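Local structure of dermonecrotic toxin (Pasteurella multocida, 2EBF) at residues G249-C254 against E268-S273; N259-G264 against S294-V299; G264-E269 against Y407-Q412; N422-L427 against A442-L447. The protein is a mitogenic, osteolytic toxin associated with severe progressive atrophic rhinitis of pigs, seen here as its C-terminal region, which carries a thiol protease-like catalytic triad. One frame throughout, in Å; residues are numbered along the deposited sequence.

All four contacts lie in the C2 part of the toxin. Interactions 1 and 3 share Glu268 and Glu269 of helix 267-273, and their centres are 8 Å apart. Interaction 2 lies 12 Å from interaction 1, centre to centre, and joins it through packing of Met270 on Ile263. Interaction 4, with its centre 14 Å from that of interaction 3, is linked to it where Ile409 and Val410 meet Thr426; its nearest atoms stay about 10 Å from interaction 2. The side chain of Leu296 in interaction 2 is about 14 Å from a bound glucose, whereas the phosphonate and the Cys620-Cys626 disulfide belong to the C3 part.

Interaction 1: G249-C254 against E268-S273; sequences GMLSKC and EEMFYS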
# COMPACT_ATOMS: atom_id res chain seq x y z
N GLY A 249 33.48 -14.55 8.28
CA GLY A 249 32.05 -14.41 8.55
C GLY A 249 31.32 -13.42 7.66
O GLY A 249 30.30 -13.77 7.05
N MET A 250 31.84 -12.19 7.59
CA MET A 250 31.18 -11.09 6.88
C MET A 250 31.24 -11.23 5.34
O MET A 250 31.97 -12.07 4.81
CB MET A 250 31.79 -9.75 7.31
CG MET A 250 31.81 -9.51 8.82
SD MET A 250 30.28 -8.81 9.47
CE MET A 250 30.63 -7.05 9.40
N LEU A 251 30.45 -10.41 4.65
CA LEU A 251 30.40 -10.33 3.17
C LEU A 251 30.37 -11.69 2.45
O LEU A 251 30.97 -11.85 1.39
CB LEU A 251 31.55 -9.47 2.63
CG LEU A 251 31.77 -8.06 3.20
CD1 LEU A 251 33.04 -7.46 2.61
CD2 LEU A 251 30.57 -7.15 2.95
N SER A 252 29.66 -12.64 3.04
CA SER A 252 29.56 -14.00 2.50
C SER A 252 28.79 -14.07 1.18
O SER A 252 28.99 -14.99 0.39
CB SER A 252 28.94 -14.95 3.53
OG SER A 252 27.96 -14.30 4.33
N LYS A 253 27.90 -13.09 0.95
CA LYS A 253 27.09 -13.04 -0.27
C LYS A 253 27.64 -12.01 -1.26
O LYS A 253 26.90 -11.20 -1.82
CB LYS A 253 25.61 -12.76 0.07
CG LYS A 253 24.98 -13.77 1.03
CD LYS A 253 23.64 -13.26 1.54
CE LYS A 253 23.18 -14.05 2.77
NZ LYS A 253 21.96 -13.46 3.38
N CYS A 254 28.95 -12.04 -1.45
CA CYS A 254 29.61 -11.22 -2.45
C CYS A 254 30.56 -12.11 -3.23
O CYS A 254 31.37 -12.84 -2.63
CB CYS A 254 30.39 -10.08 -1.80
SG CYS A 254 29.40 -8.94 -0.85
N GLU A 268 20.82 -1.74 3.28
CA GLU A 268 20.49 -1.45 4.68
C GLU A 268 21.13 -2.43 5.64
O GLU A 268 21.54 -2.06 6.74
CB GLU A 268 18.98 -1.41 4.88
CG GLU A 268 18.28 -0.25 4.18
CD GLU A 268 17.72 -0.63 2.82
OE1 GLU A 268 18.03 -1.73 2.31
OE2 GLU A 268 16.94 0.19 2.26
N GLU A 269 21.21 -3.70 5.23
CA GLU A 269 21.89 -4.71 6.02
C GLU A 269 23.35 -4.32 6.23
O GLU A 269 23.87 -4.37 7.35
CB GLU A 269 21.80 -6.07 5.35
CG GLU A 269 22.67 -7.12 6.03
CD GLU A 269 22.67 -8.45 5.32
OE1 GLU A 269 23.50 -9.31 5.68
OE2 GLU A 269 21.85 -8.64 4.40
N MET A 270 24.02 -3.94 5.15
CA MET A 270 25.41 -3.53 5.21
C MET A 270 25.60 -2.27 6.05
O MET A 270 26.51 -2.20 6.87
CB MET A 270 25.97 -3.33 3.81
CG MET A 270 26.04 -4.60 3.02
SD MET A 270 27.03 -4.35 1.54
CE MET A 270 27.06 -6.02 0.89
N PHE A 271 24.73 -1.29 5.85
CA PHE A 271 24.82 -0.01 6.55
C PHE A 271 24.77 -0.15 8.07
O PHE A 271 25.49 0.54 8.79
CB PHE A 271 23.73 0.95 6.09
CG PHE A 271 23.79 2.30 6.76
CD1 PHE A 271 24.49 3.35 6.18
CD2 PHE A 271 23.13 2.52 7.97
CE1 PHE A 271 24.55 4.60 6.79
CE2 PHE A 271 23.18 3.77 8.59
CZ PHE A 271 23.89 4.81 7.99
N TYR A 272 23.91 -1.05 8.56
CA TYR A 272 23.71 -1.21 10.00
C TYR A 272 24.65 -2.24 10.64
O TYR A 272 24.72 -2.33 11.87
CB TYR A 272 22.24 -1.51 10.32
CG TYR A 272 21.38 -0.27 10.27
CD1 TYR A 272 20.43 -0.08 9.25
CD2 TYR A 272 21.54 0.75 11.21
CE1 TYR A 272 19.65 1.09 9.21
CE2 TYR A 272 20.78 1.91 11.17
CZ TYR A 272 19.84 2.08 10.17
OH TYR A 272 19.10 3.23 10.16
N SER A 273 25.37 -3.00 9.82
CA SER A 273 26.34 -3.97 10.32
C SER A 273 27.79 -3.58 10.02
O SER A 273 28.72 -4.25 10.49
CB SER A 273 26.02 -5.38 9.79
OG SER A 273 26.08 -5.44 8.38
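Met270 and Ser273 carry the side of helix 267-273 that meets the loop 249-254, which runs from the end of helix 234-248 to strand 254-257. Just before them, Glu269 points its CB toward the loop, and its OE2 ends 4.9 Å from Lys253 NZ, near but not in contact, so any attraction is probably modest; its OE1 is held by His265. Met270 comes next. Its CG is anti to the carbonyl carbon (chi1 -65°) and the chain runs on extended, which carries the terminal methyl across to the loop. There Met270 CE lies 4.1 Å from Cys254 SG and 4.2 Å from Leu251 CD2, so one methyl touches both the sulfur and the leucine branch. Phe292 of helix 288-300 packs on Leu251 and Cys254 as well. At Ser273 a backbone oxygen is met: Met250, its chain bent at chi2 and chi3, brings its CE to 3.6 Å from Ser273 O, a carbonyl that also accepts from Ser278 OG. The Ser273 hydroxyl is turned back to the carbonyl of Glu269, four residues earlier, giving its proton to Glu269 O at 2.7 Å, with the donor tilted 33° from the carbonyl plane. No hydrogen bond spans the two segments. Their contact is mostly apolar, with one methyl on a carbonyl oxygen, so dispersion probably dominates; polar ties run through His265 and Gly264 just before the helix.

Interaction 2: N259-G264 against S294-V299; sequences NSLYIG and SMLQEV
Leu261 and Leu296 mark the nearest backbone approach, their CA atoms 10.7 Å apart, a separation that side chains from both segments bridge. The residues 260-263 form the middle strand of a three-stranded antiparallel sheet, between strands 205-207 and 254-257, and helix 288-300 packs against one face of it. Leu261 and Ile263, two residues apart on the strand, both direct their CB toward the helix, while Tyr262 between them faces the other way and packs on Pro196. On the helix, Leu296 alone makes the contact. Ile263 and Leu296 reach toward each other tip to tip: Ile263 CD1 sits 3.9 Å from Leu296 CD1 and 4.0 Å from Leu296 CD2, so the isoleucine end lies in the fork of the leucine. Ile263 gets there by placing CG1 anti to the carbonyl carbon (chi1 -64°) and then extending to CD1 (chi2 160°). Leu261 gives a looser second touch, its CD2 being 4.4 Å from Leu296 CD2. Around this fork, Ile207 of the neighbouring strand also packs on Leu296, and Leu242 of helix 234-248 lies on Leu261. Every group that touches is a methyl of a branched aliphatic side chain and all three residues are buried; no hydrogen bond runs between the two segments, so their contact probably rests on shape and exclusion of water.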
# COMPACT_ATOMS: atom_id res chain seq x y z
N ASN A 259 35.45 -10.11 -13.80
CA ASN A 259 35.44 -8.64 -13.76
C ASN A 259 34.13 -7.99 -13.27
O ASN A 259 34.01 -6.76 -13.27
CB ASN A 259 35.87 -8.06 -15.12
CG ASN A 259 36.29 -6.59 -15.03
OD1 ASN A 259 35.68 -5.73 -15.67
ND2 ASN A 259 37.32 -6.31 -14.25
N SER A 260 33.17 -8.81 -12.86
CA SER A 260 31.91 -8.31 -12.30
C SER A 260 31.74 -8.73 -10.84
O SER A 260 32.02 -9.88 -10.48
CB SER A 260 30.72 -8.78 -13.13
OG SER A 260 30.75 -8.23 -14.43
N LEU A 261 31.27 -7.80 -10.01
CA LEU A 261 30.99 -8.06 -8.60
C LEU A 261 29.49 -8.18 -8.35
O LEU A 261 28.72 -7.29 -8.73
CB LEU A 261 31.59 -6.95 -7.73
CG LEU A 261 31.21 -6.82 -6.25
CD1 LEU A 261 31.84 -7.92 -5.41
CD2 LEU A 261 31.63 -5.45 -5.74
N TYR A 262 29.10 -9.27 -7.71
CA TYR A 262 27.70 -9.58 -7.42
C TYR A 262 27.49 -9.56 -5.92
O TYR A 262 28.23 -10.20 -5.17
CB TYR A 262 27.34 -10.95 -8.00
CG TYR A 262 27.55 -11.05 -9.49
CD1 TYR A 262 28.80 -11.33 -10.04
CD2 TYR A 262 26.48 -10.85 -10.36
CE1 TYR A 262 28.99 -11.40 -11.41
CE2 TYR A 262 26.66 -10.93 -11.74
CZ TYR A 262 27.91 -11.21 -12.26
OH TYR A 262 28.06 -11.28 -13.62
N ILE A 263 26.46 -8.83 -5.49
CA ILE A 263 26.21 -8.61 -4.07
C ILE A 263 24.83 -9.13 -3.66
O ILE A 263 23.82 -8.87 -4.35
CB ILE A 263 26.38 -7.10 -3.71
CG1 ILE A 263 27.83 -6.66 -3.93
CG2 ILE A 263 25.95 -6.83 -2.27
CD1 ILE A 263 28.02 -5.16 -4.08
N GLY A 264 24.79 -9.86 -2.55
CA GLY A 264 23.55 -10.43 -2.02
C GLY A 264 23.07 -9.82 -0.71
O GLY A 264 21.97 -10.13 -0.26
N SER A 294 32.90 1.23 2.10
CA SER A 294 33.33 2.63 1.91
C SER A 294 33.59 2.97 0.44
O SER A 294 33.25 4.07 -0.01
CB SER A 294 34.58 2.93 2.74
OG SER A 294 34.28 2.89 4.12
N MET A 295 34.19 2.04 -0.30
CA MET A 295 34.45 2.29 -1.71
C MET A 295 33.25 2.03 -2.60
O MET A 295 33.13 2.66 -3.65
CB MET A 295 35.71 1.57 -2.23
CG MET A 295 35.78 0.07 -2.07
SD MET A 295 37.51 -0.38 -2.33
CE MET A 295 37.50 -2.13 -1.99
N LEU A 296 32.36 1.12 -2.20
CA LEU A 296 31.05 1.01 -2.85
C LEU A 296 30.35 2.36 -2.84
O LEU A 296 29.83 2.81 -3.86
CB LEU A 296 30.16 -0.01 -2.16
CG LEU A 296 30.26 -1.50 -2.50
CD1 LEU A 296 29.16 -2.23 -1.75
CD2 LEU A 296 30.13 -1.75 -3.99
N GLN A 297 30.36 3.00 -1.67
CA GLN A 297 29.71 4.30 -1.50
C GLN A 297 30.44 5.41 -2.26
O GLN A 297 29.82 6.37 -2.69
CB GLN A 297 29.58 4.64 -0.01
CG GLN A 297 28.59 3.74 0.73
CD GLN A 297 28.45 4.09 2.20
OE1 GLN A 297 27.41 4.58 2.63
NE2 GLN A 297 29.50 3.83 2.97
N GLU A 298 31.76 5.27 -2.41
CA GLU A 298 32.52 6.22 -3.23
C GLU A 298 32.20 6.06 -4.71
O GLU A 298 31.99 7.06 -5.41
CB GLU A 298 34.02 6.13 -2.98
CG GLU A 298 34.43 6.87 -1.71
CD GLU A 298 35.91 7.22 -1.64
OE1 GLU A 298 36.60 7.23 -2.69
OE2 GLU A 298 36.37 7.51 -0.52
N VAL A 299 32.14 4.81 -5.17
CA VAL A 299 31.71 4.52 -6.54
C VAL A 299 30.30 5.07 -6.81
O VAL A 299 30.05 5.64 -7.87
CB VAL A 299 31.77 3.00 -6.86
CG1 VAL A 299 31.09 2.69 -8.20
CG2 VAL A 299 33.21 2.52 -6.90

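Interaction 3: G264-E269 against Y407-Q412; sequences GHSYEE and YDIVQQ
The carboxylate of Glu269 lies between Ile409 on one face and His265 on the other side of its plane. Ile409 CG2 sits over the carboxylate carbon, 3.8 Å from Glu269 CD. From the opposite side His265 ND1 gives its proton to Glu269 OE1 at 2.9 Å, with a nearly straight N-H...O angle of 177°. The bond lies in the imidazole plane but 58° out of the carboxylate plane. This His-carboxylate pair stands beside a helix N-cap: Ser266 OG accepts from Glu269 N at 3.2 Å, starting helix 267-273. His265 NE2 in turn accepts from Lys253 N, so both ring nitrogens are engaged and the imidazole is fixed in rotation.

Helix 407-418, which follows strand 399-402 of the mixed C2 sheet, supplies Ile409 near its start. Glu269 and Ile409 have their CA atoms 7.1 Å apart, and their side chains cross obliquely. Glu269 is extended throughout, with CG on the far side of CB from the backbone N (chi1 172°), which carries the carboxylate under the CG2 methyl of Ile409. Thr426 and Met430 of helix 425-434 cover Ile409 further. At its other branch, Ile409 CD1 lies 4.0 Å from Glu269 OE2 and 4.4 Å from Ser266 OG.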
# COMPACT_ATOMS: atom_id res chain seq x y z
N GLY A 264 24.79 -9.86 -2.55
CA GLY A 264 23.55 -10.43 -2.02
C GLY A 264 23.07 -9.82 -0.71
O GLY A 264 21.97 -10.13 -0.26
N HIS A 265 23.89 -8.97 -0.10
CA HIS A 265 23.49 -8.26 1.12
C HIS A 265 22.84 -6.95 0.73
O HIS A 265 23.37 -6.22 -0.10
CB HIS A 265 24.69 -7.94 2.01
CG HIS A 265 25.54 -9.13 2.34
ND1 HIS A 265 25.39 -9.84 3.51
CD2 HIS A 265 26.55 -9.72 1.66
CE1 HIS A 265 26.27 -10.82 3.54
NE2 HIS A 265 26.99 -10.77 2.43
N SER A 266 21.71 -6.64 1.35
CA SER A 266 21.01 -5.41 1.04
C SER A 266 21.78 -4.20 1.55
O SER A 266 22.53 -4.29 2.53
CB SER A 266 19.59 -5.44 1.61
OG SER A 266 19.61 -5.36 3.02
N TYR A 267 21.61 -3.07 0.87
CA TYR A 267 22.18 -1.80 1.27
C TYR A 267 22.04 -1.56 2.78
O TYR A 267 23.01 -1.24 3.46
CB TYR A 267 21.51 -0.66 0.50
CG TYR A 267 21.93 0.72 0.92
CD1 TYR A 267 20.99 1.70 1.21
CD2 TYR A 267 23.28 1.06 1.01
CE1 TYR A 267 21.38 2.98 1.58
CE2 TYR A 267 23.68 2.33 1.39
CZ TYR A 267 22.74 3.28 1.67
OH TYR A 267 23.15 4.54 2.05
N GLU A 268 20.82 -1.74 3.28
CA GLU A 268 20.49 -1.45 4.68
C GLU A 268 21.13 -2.43 5.64
O GLU A 268 21.54 -2.06 6.74
CB GLU A 268 18.98 -1.41 4.88
CG GLU A 268 18.28 -0.25 4.18
CD GLU A 268 17.72 -0.63 2.82
OE1 GLU A 268 18.03 -1.73 2.31
OE2 GLU A 268 16.94 0.19 2.26
N GLU A 269 21.21 -3.70 5.23
CA GLU A 269 21.89 -4.71 6.02
C GLU A 269 23.35 -4.32 6.23
O GLU A 269 23.87 -4.37 7.35
CB GLU A 269 21.80 -6.07 5.35
CG GLU A 269 22.67 -7.12 6.03
CD GLU A 269 22.67 -8.45 5.32
OE1 GLU A 269 23.50 -9.31 5.68
OE2 GLU A 269 21.85 -8.64 4.40
N TYR A 407 13.95 -7.85 11.68
CA TYR A 407 13.63 -9.28 11.72
C TYR A 407 13.97 -9.97 10.40
O TYR A 407 14.34 -11.14 10.41
CB TYR A 407 12.17 -9.53 12.10
CG TYR A 407 11.14 -9.09 11.08
CD1 TYR A 407 10.80 -9.91 9.99
CD2 TYR A 407 10.48 -7.87 11.22
CE1 TYR A 407 9.85 -9.49 9.06
CE2 TYR A 407 9.53 -7.45 10.29
CZ TYR A 407 9.22 -8.26 9.23
OH TYR A 407 8.27 -7.84 8.33
N ASP A 408 13.86 -9.25 9.29
CA ASP A 408 14.08 -9.81 7.96
C ASP A 408 15.53 -10.21 7.70
O ASP A 408 15.81 -10.96 6.76
CB ASP A 408 13.55 -8.87 6.85
CG ASP A 408 14.17 -7.48 6.90
OD1 ASP A 408 14.04 -6.80 7.93
OD2 ASP A 408 14.78 -7.05 5.88
N ILE A 409 16.44 -9.71 8.52
CA ILE A 409 17.86 -10.04 8.38
C ILE A 409 18.36 -10.96 9.50
O ILE A 409 19.15 -11.87 9.24
CB ILE A 409 18.75 -8.77 8.30
CG1 ILE A 409 18.26 -7.80 7.21
CG2 ILE A 409 20.24 -9.15 8.09
CD1 ILE A 409 18.11 -8.42 5.81
N VAL A 410 17.90 -10.73 10.73
CA VAL A 410 18.52 -11.39 11.90
C VAL A 410 17.61 -12.23 12.82
O VAL A 410 18.07 -12.67 13.87
CB VAL A 410 19.35 -10.39 12.76
CG1 VAL A 410 20.46 -9.75 11.94
CG2 VAL A 410 18.44 -9.33 13.40
N GLN A 411 16.36 -12.45 12.43
CA GLN A 411 15.44 -13.25 13.27
C GLN A 411 15.98 -14.67 13.50
O GLN A 411 15.95 -15.17 14.63
CB GLN A 411 14.00 -13.26 12.72
CG GLN A 411 13.78 -13.94 11.35
CD GLN A 411 12.41 -13.66 10.72
OE1 GLN A 411 12.19 -13.92 9.54
NE2 GLN A 411 11.48 -13.13 11.51
N GLN A 412 16.48 -15.28 12.44
CA GLN A 412 17.10 -16.61 12.53
C GLN A 412 18.34 -16.57 13.43
O GLN A 412 18.51 -17.44 14.28
CB GLN A 412 17.45 -17.09 11.12
CG GLN A 412 18.12 -18.46 11.03
CD GLN A 412 18.63 -18.77 9.62
OE1 GLN A 412 19.44 -19.68 9.42
NE2 GLN A 412 18.17 -17.99 8.63

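Interaction 4: N422-L427 against A442-L447; sequences NEWKTL and AFRKLL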
# COMPACT_ATOMS: atom_id res chain seq x y z
N ASN A 422 26.72 -20.21 17.87
CA ASN A 422 27.66 -19.13 17.59
C ASN A 422 27.40 -18.45 16.24
O ASN A 422 28.06 -17.46 15.90
CB ASN A 422 29.10 -19.65 17.66
CG ASN A 422 30.07 -18.64 18.24
OD1 ASN A 422 29.76 -17.44 18.35
ND2 ASN A 422 31.25 -19.11 18.62
N GLU A 423 26.42 -18.96 15.49
CA GLU A 423 26.09 -18.44 14.17
C GLU A 423 25.16 -17.22 14.24
O GLU A 423 23.95 -17.32 13.98
CB GLU A 423 25.50 -19.55 13.28
CG GLU A 423 25.53 -19.23 11.77
CD GLU A 423 25.64 -20.47 10.88
OE1 GLU A 423 26.24 -21.48 11.33
OE2 GLU A 423 25.14 -20.43 9.73
N TRP A 424 25.73 -16.08 14.60
CA TRP A 424 25.00 -14.81 14.69
C TRP A 424 25.94 -13.61 14.53
O TRP A 424 25.82 -12.61 15.24
CB TRP A 424 24.20 -14.72 16.00
CG TRP A 424 25.00 -14.98 17.26
CD1 TRP A 424 25.38 -16.20 17.74
CD2 TRP A 424 25.49 -14.01 18.20
NE1 TRP A 424 26.08 -16.05 18.92
CE2 TRP A 424 26.16 -14.72 19.22
CE3 TRP A 424 25.42 -12.61 18.27
CZ2 TRP A 424 26.77 -14.08 20.30
CZ3 TRP A 424 26.02 -11.97 19.35
CH2 TRP A 424 26.69 -12.71 20.35
N LYS A 425 26.85 -13.71 13.56
CA LYS A 425 27.87 -12.68 13.33
C LYS A 425 27.27 -11.34 12.87
O LYS A 425 27.70 -10.28 13.32
CB LYS A 425 28.95 -13.16 12.35
CG LYS A 425 29.73 -14.42 12.78
CD LYS A 425 30.69 -14.16 13.94
CE LYS A 425 31.41 -15.44 14.39
NZ LYS A 425 32.37 -15.96 13.36
N THR A 426 26.29 -11.40 11.97
CA THR A 426 25.59 -10.19 11.51
C THR A 426 24.87 -9.50 12.66
O THR A 426 25.02 -8.29 12.86
CB THR A 426 24.61 -10.50 10.36
OG1 THR A 426 25.31 -11.14 9.30
CG2 THR A 426 23.97 -9.21 9.83
N LEU A 427 24.12 -10.28 13.43
CA LEU A 427 23.53 -9.80 14.68
C LEU A 427 24.58 -9.14 15.59
O LEU A 427 24.39 -8.00 16.05
CB LEU A 427 22.83 -10.97 15.40
CG LEU A 427 22.19 -10.72 16.77
CD1 LEU A 427 21.10 -9.65 16.70
CD2 LEU A 427 21.64 -12.02 17.37
N ALA A 442 24.11 -1.78 26.23
CA ALA A 442 22.73 -2.01 26.68
C ALA A 442 21.92 -2.96 25.80
O ALA A 442 21.20 -3.84 26.32
CB ALA A 442 22.00 -0.68 26.83
N PHE A 443 22.00 -2.78 24.48
CA PHE A 443 21.27 -3.65 23.55
C PHE A 443 21.76 -5.09 23.65
O PHE A 443 20.97 -6.03 23.70
CB PHE A 443 21.36 -3.12 22.11
CG PHE A 443 20.51 -1.89 21.85
CD1 PHE A 443 21.09 -0.62 21.86
CD2 PHE A 443 19.14 -1.99 21.60
CE1 PHE A 443 20.31 0.53 21.62
CE2 PHE A 443 18.36 -0.86 21.35
CZ PHE A 443 18.94 0.40 21.36
N ARG A 444 23.09 -5.25 23.71
CA ARG A 444 23.71 -6.55 23.93
C ARG A 444 23.26 -7.15 25.26
O ARG A 444 22.88 -8.32 25.33
CB ARG A 444 25.23 -6.41 23.90
CG ARG A 444 25.99 -7.71 23.98
CD ARG A 444 27.49 -7.51 23.73
NE ARG A 444 27.77 -7.01 22.38
CZ ARG A 444 27.83 -7.76 21.28
NH1 ARG A 444 27.64 -9.07 21.34
NH2 ARG A 444 28.09 -7.19 20.11
N LYS A 445 23.31 -6.35 26.32
CA LYS A 445 22.88 -6.77 27.65
C LYS A 445 21.42 -7.19 27.70
O LYS A 445 21.07 -8.16 28.39
CB LYS A 445 23.14 -5.65 28.67
CG LYS A 445 24.51 -5.73 29.32
CD LYS A 445 24.92 -4.41 29.96
CE LYS A 445 24.37 -4.24 31.37
NZ LYS A 445 25.21 -3.28 32.16
N LEU A 446 20.57 -6.46 26.98
CA LEU A 446 19.14 -6.77 26.88
C LEU A 446 18.95 -8.15 26.25
O LEU A 446 18.20 -8.97 26.77
CB LEU A 446 18.44 -5.72 26.02
CG LEU A 446 17.02 -5.23 26.31
CD1 LEU A 446 16.33 -4.96 24.99
CD2 LEU A 446 16.17 -6.15 27.19
N LEU A 447 19.63 -8.39 25.13
CA LEU A 447 19.60 -9.68 24.46
C LEU A 447 20.13 -10.78 25.37
O LEU A 447 19.56 -11.86 25.44
CB LEU A 447 20.48 -9.64 23.21
CG LEU A 447 20.05 -10.37 21.94
CD1 LEU A 447 21.29 -10.73 21.13
CD2 LEU A 447 19.19 -11.61 22.18
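Leu447, Trp424 and Arg444 lose the most surface in this contact, and Leu447 the most of the three. Its partner is Leu427: the two leucines meet tip to tip, with Leu447 CD1 4.0 Å from Leu427 CD2. Leu427 directs its CB along the interface rather than across it, and it is the chain beyond, with CG opposite the backbone N about the CA-CB bond (chi1 177°), that takes the methyl over. Phe417 of helix 407-418 and Leu431 also lie on Leu447, so the leucine pair belongs to a larger apolar cluster.

The helices concerned, 425-434 and 442-452, follow helix 407-418 within a beta-alpha-beta crossover that joins strand 399-402 to its parallel neighbour in the mixed sheet, the edge strand 456-461. Trp424 occupies the N-cap position of the first of them. In the connection between the two, both carboxylate oxygens of Asp435 accept backbone N-H groups at the start of the second, from Phe443 and Arg444.

Away from the leucines, Trp424 and Arg444 cross at about a right angle. Arg444 NH1 comes to the edge of the indole, near its plane, 3.9 Å from both Trp424 CZ3 and Trp424 CH2, and the ring and guanidinium planes are turned 41° apart. With the nitrogen at the edge, this is not a cation-pi contact; Arg444 makes one instead with Phe432. The guanidinium is anchored further by a salt bridge from Arg444 NH2 to Asp428 OD1. The Trp424 ring also meets that of Phe417 edge to face.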